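Local structure of glutamate--tRNA ligase (Methanothermobacter thermautotrophicus, 3AII) at residues G334-I339 with S345-P350. The protein catalyses the ATP-dependent attachment of glutamate to tRNA, probably by way of a glutamyl-adenylate intermediate, as a class I aminoacyl-tRNA synthetase of the non-discriminating archaeal type. Numbering follows the deposited sequence.
Sequences GAREGI and SGWDDP
Ile339, on the helix spanning 333-341, and Gly346, in the loop that follows it, bring the two backbones to 5.5 Å between their CA atoms, and a type I beta turn from Gly346 to Asp349 then leads the chain on. This helix-loop packing in the catalytic domain of a class I synthetase illustrates how a returning loop can lay one aromatic ring against the helix it has just left. No hydrogen bond joins the segments; Ile339 and Trp347 together carry most of the contact. The indole of Trp347 meets Ile339 CD1 over one face, a CH-pi contact with the methyl carbon 3.6 Å from the centroid of the five-membered ring and 17° off the normal. With CG1 anti to its carbonyl carbon (chi1 -60°) and the chain extended beyond it, Ile339 brings CD1 over the ring and also to 3.5 Å from Gly346 C, while CG2 rests on Gly346 CA. The six-membered ring extends further back along the helix, where CZ3 approaches Ala335 CB at 3.9 Å and CH2 approaches Arg336 CB at 3.7 Å. Arg336 touches the ring through CB and CG; with CG anti to the backbone N (chi1 -174°) the extended chain carries the guanidinium off toward the carbonyl of Val143, a weak hydrogen bond. Trp347 NE1 donates to Glu146 OE2, and the indole also touches Pro108 of the predicted 'HIGH' motif, so the ring meets two further segments of the catalytic domain. Were Trp347 an alanine, Ile339 CD1 would probably lose the indole face it packs on, and Glu146 its N-H donor. Asp349 OD2 forms a salt bridge with Arg351, and across the turn its anti lone pair accepts Ser345 N at 2.9 Å.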
loop_
_atom_site.group_PDB
_atom_site.type_symbol
_atom_site.label_atom_id
_atom_site.label_comp_id
_atom_site.label_asym_id
_atom_site.label_seq_id
_atom_site.Cartn_x
_atom_site.Cartn_y
_atom_site.Cartn_z
ATOM N N GLY A 334 10.848 6.294 -6.046
ATOM C CA GLY A 334 11.329 7.382 -5.216
ATOM C C GLY A 334 11.559 6.928 -3.788
ATOM O O GLY A 334 12.503 7.367 -3.133
ATOM N N ALA A 335 10.693 6.041 -3.303
ATOM C CA ALA A 335 10.834 5.509 -1.953
ATOM C C ALA A 335 12.051 4.595 -1.845
ATOM O O ALA A 335 12.809 4.669 -0.877
ATOM C CB ALA A 335 9.563 4.771 -1.527
ATOM N N ARG A 336 12.243 3.727 -2.834
ATOM C CA ARG A 336 13.388 2.831 -2.804
ATOM C C ARG A 336 14.679 3.641 -2.740
ATOM O O ARG A 336 15.586 3.327 -1.969
ATOM C CB ARG A 336 13.405 1.897 -4.019
ATOM C CG ARG A 336 14.509 0.851 -3.936
ATOM C CD ARG A 336 14.548 -0.075 -5.140
ATOM N NE ARG A 336 15.672 -1.003 -5.036
ATOM C CZ ARG A 336 16.175 -1.693 -6.055
ATOM N NH1 ARG A 336 15.654 -1.559 -7.268
ATOM N NH2 ARG A 336 17.201 -2.514 -5.861
ATOM N N GLU A 337 14.757 4.688 -3.555
ATOM C CA GLU A 337 15.921 5.562 -3.549
ATOM C C GLU A 337 16.129 6.124 -2.145
ATOM O O GLU A 337 17.246 6.122 -1.625
ATOM C CB GLU A 337 15.753 6.691 -4.570
ATOM C CG GLU A 337 17.024 7.495 -4.826
ATOM C CD GLU A 337 16.878 8.487 -5.972
ATOM O OE1 GLU A 337 15.991 9.366 -5.899
ATOM O OE2 GLU A 337 17.658 8.389 -6.945
ATOM N N GLY A 338 15.044 6.586 -1.532
ATOM C CA GLY A 338 15.097 7.135 -0.188
ATOM C C GLY A 338 15.679 6.181 0.842
ATOM O O GLY A 338 16.517 6.566 1.654
ATOM N N ILE A 339 15.233 4.931 0.816
ATOM C CA ILE A 339 15.732 3.928 1.751
ATOM C C ILE A 339 17.221 3.688 1.549
ATOM O O ILE A 339 17.967 3.506 2.511
ATOM C CB ILE A 339 14.984 2.588 1.591
ATOM C CG1 ILE A 339 13.492 2.778 1.863
ATOM C CG2 ILE A 339 15.568 1.537 2.515
ATOM C CD1 ILE A 339 12.641 1.585 1.474
ATOM N N SER A 345 13.844 4.465 7.030
ATOM C CA SER A 345 14.484 3.381 7.767
ATOM C C SER A 345 14.328 2.056 7.041
ATOM O O SER A 345 15.057 1.095 7.307
ATOM C CB SER A 345 13.886 3.275 9.171
ATOM O OG SER A 345 12.471 3.207 9.113
ATOM N N GLY A 346 13.372 2.012 6.120
ATOM C CA GLY A 346 13.036 0.787 5.423
ATOM C C GLY A 346 11.675 0.913 4.772
ATOM O O GLY A 346 11.070 1.986 4.773
ATOM N N TRP A 347 11.189 -0.187 4.211
ATOM C CA TRP A 347 9.911 -0.167 3.524
ATOM C C TRP A 347 8.761 0.050 4.505
ATOM O O TRP A 347 7.648 0.408 4.102
ATOM C CB TRP A 347 9.718 -1.461 2.745
ATOM C CG TRP A 347 10.535 -1.514 1.479
ATOM C CD1 TRP A 347 11.595 -2.330 1.221
ATOM C CD2 TRP A 347 10.354 -0.701 0.314
ATOM N NE1 TRP A 347 12.080 -2.086 -0.049
ATOM C CE2 TRP A 347 11.333 -1.090 -0.623
ATOM C CE3 TRP A 347 9.451 0.309 -0.032
ATOM C CZ2 TRP A 347 11.438 -0.498 -1.884
ATOM C CZ3 TRP A 347 9.554 0.896 -1.284
ATOM C CH2 TRP A 347 10.542 0.489 -2.194
ATOM N N ASP A 348 9.032 -0.168 5.789
ATOM C CA ASP A 348 8.012 0.041 6.819
ATOM C C ASP A 348 8.198 1.351 7.603
ATOM O O ASP A 348 7.716 1.499 8.735
ATOM C CB ASP A 348 7.924 -1.169 7.754
ATOM C CG ASP A 348 9.226 -1.453 8.465
ATOM O OD1 ASP A 348 10.227 -0.773 8.171
ATOM O OD2 ASP A 348 9.247 -2.361 9.319
ATOM N N ASP A 349 8.887 2.311 6.996
ATOM C CA ASP A 349 9.015 3.647 7.580
ATOM C C ASP A 349 7.639 4.301 7.533
ATOM O O ASP A 349 6.973 4.246 6.507
ATOM C CB ASP A 349 10.035 4.465 6.775
ATOM C CG ASP A 349 10.332 5.830 7.401
ATOM O OD1 ASP A 349 9.411 6.674 7.485
ATOM O OD2 ASP A 349 11.497 6.063 7.792
ATOM N N PRO A 350 7.187 4.904 8.657
ATOM C CA PRO A 350 5.797 5.376 8.734
ATOM C C PRO A 350 5.474 6.500 7.755
ATOM O O PRO A 350 4.309 6.773 7.487
ATOM C CB PRO A 350 5.664 5.848 10.188
ATOM C CG PRO A 350 7.054 6.117 10.629
ATOM C CD PRO A 350 7.911 5.119 9.918
#